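Local structure of translation initiation factor 6 (Methanocaldococcus jannaschii, 1G61) at residues D212-G215 and P216-L219. The protein binds the 50S ribosomal subunit and prevents it from joining the 30S subunit to form the 70S initiation complex. Sequence-based numbering, arbitrary orientation.
Sequences DTTG and PELL
T214 and E217 hold each other by reciprocal hydrogen bonds at the start of helix 215-225. T214 is the N-cap. Its OG1 accepts from the backbone N of E217 at 3.2 Å, with an N-H...O angle of 161°. In return, E217 OE1 accepts from the backbone N of T214 at 2.9 Å. That N-H reaches the anti side of the carboxylate and lies 22° out of its plane. The T214 hydroxyl can face the helix because OG1 sits between the backbone N and the carbonyl carbon (chi1 70°). E217 turns CG to the side of its own N and runs on extended, back past T214 OG1, which lies 3.2 Å from E217 CG. The first helical turn closes behind the cap. L218 N donates to T214 O at 2.8 Å, and L219 N to G215 O at 3.0 Å.

The tight part lies around the E217 carboxylate, which is buried and held on both oxygens. OE1 also accepts from K191 N, while OE2 is hydrogen-bonded to T188 OG1 and G192 N. These N-H groups and the nearby helix N-terminus would probably favour the charged form. T213 is buried beside it and lays CG2 3.7 Å from E217 CB, while its OG1 is hydrogen-bonded to G210 O and N190 N. L218 leans on I4 and R6 of strand 4-7.

The solvent side is made by G215, P216 and L219, which are exposed. Here the P216 ring touches the cap, with its CD 3.4 Å from T214 OG1. P216 lacks an N-H, which costs the helix little in its first turn, where no helical carbonyl lies four residues back. T214 and E217 thus form a classic capping box, here starting the C-terminal helix of the eIF-6 fold after strand 207-210.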
loop_
_atom_site.group_PDB
_atom_site.type_symbol
_atom_site.label_atom_id
_atom_site.label_comp_id
_atom_site.label_asym_id
_atom_site.label_seq_id
_atom_site.Cartn_x
_atom_site.Cartn_y
_atom_site.Cartn_z
ATOM N N ASP A 212 -6.251 -16.752 1.231
ATOM C CA ASP A 212 -7.491 -17.213 1.813
ATOM C C ASP A 212 -8.721 -16.477 1.280
ATOM O O ASP A 212 -9.840 -16.787 1.639
ATOM C CB ASP A 212 -7.444 -17.042 3.333
ATOM C CG ASP A 212 -6.372 -17.952 3.939
ATOM O OD1 ASP A 212 -6.245 -19.125 3.497
ATOM O OD2 ASP A 212 -5.704 -17.485 4.880
ATOM N N THR A 213 -8.493 -15.456 0.449
ATOM C CA THR A 213 -9.611 -14.690 -0.096
ATOM C C THR A 213 -10.586 -15.595 -0.827
ATOM O O THR A 213 -10.159 -16.423 -1.650
ATOM C CB THR A 213 -9.037 -13.584 -1.009
ATOM O OG1 THR A 213 -8.221 -12.747 -0.181
ATOM C CG2 THR A 213 -10.115 -12.713 -1.621
ATOM N N THR A 214 -11.872 -15.443 -0.557
ATOM C CA THR A 214 -12.875 -16.289 -1.177
ATOM C C THR A 214 -13.361 -15.784 -2.529
ATOM O O THR A 214 -13.082 -14.663 -2.980
ATOM C CB THR A 214 -14.110 -16.402 -0.252
ATOM O OG1 THR A 214 -14.745 -15.115 -0.259
ATOM C CG2 THR A 214 -13.678 -16.778 1.157
ATOM N N GLY A 215 -14.146 -16.582 -3.244
ATOM C CA GLY A 215 -14.751 -16.189 -4.533
ATOM C C GLY A 215 -15.623 -14.952 -4.349
ATOM O O GLY A 215 -15.442 -14.002 -5.128
ATOM N N PRO A 216 -16.569 -14.929 -3.405
ATOM C CA PRO A 216 -17.386 -13.720 -3.267
ATOM C C PRO A 216 -16.552 -12.508 -2.949
ATOM O O PRO A 216 -16.804 -11.395 -3.419
ATOM C CB PRO A 216 -18.320 -14.116 -2.111
ATOM C CG PRO A 216 -18.436 -15.617 -2.269
ATOM C CD PRO A 216 -17.030 -16.061 -2.556
ATOM N N GLU A 217 -15.512 -12.659 -2.128
ATOM C CA GLU A 217 -14.662 -11.521 -1.809
ATOM C C GLU A 217 -13.945 -11.026 -3.048
ATOM O O GLU A 217 -13.822 -9.809 -3.270
ATOM C CB GLU A 217 -13.609 -11.883 -0.737
ATOM C CG GLU A 217 -14.212 -12.058 0.654
ATOM C CD GLU A 217 -13.194 -12.540 1.691
ATOM O OE1 GLU A 217 -12.258 -13.328 1.343
ATOM O OE2 GLU A 217 -13.349 -12.129 2.866
ATOM N N LEU A 218 -13.442 -11.973 -3.831
ATOM C CA LEU A 218 -12.691 -11.610 -5.045
ATOM C C LEU A 218 -13.565 -10.799 -5.980
ATOM O O LEU A 218 -13.127 -9.821 -6.606
ATOM C CB LEU A 218 -12.159 -12.892 -5.667
ATOM C CG LEU A 218 -10.939 -12.742 -6.577
ATOM C CD1 LEU A 218 -9.761 -12.154 -5.804
ATOM C CD2 LEU A 218 -10.579 -14.088 -7.195
ATOM N N LEU A 219 -14.834 -11.198 -6.131
ATOM C CA LEU A 219 -15.710 -10.413 -6.984
ATOM C C LEU A 219 -15.810 -8.957 -6.554
ATOM O O LEU A 219 -15.779 -8.000 -7.325
ATOM C CB LEU A 219 -17.080 -11.115 -6.951
ATOM C CG LEU A 219 -18.102 -10.623 -7.942
ATOM C CD1 LEU A 219 -17.545 -10.680 -9.356
ATOM C CD2 LEU A 219 -19.366 -11.485 -7.833
#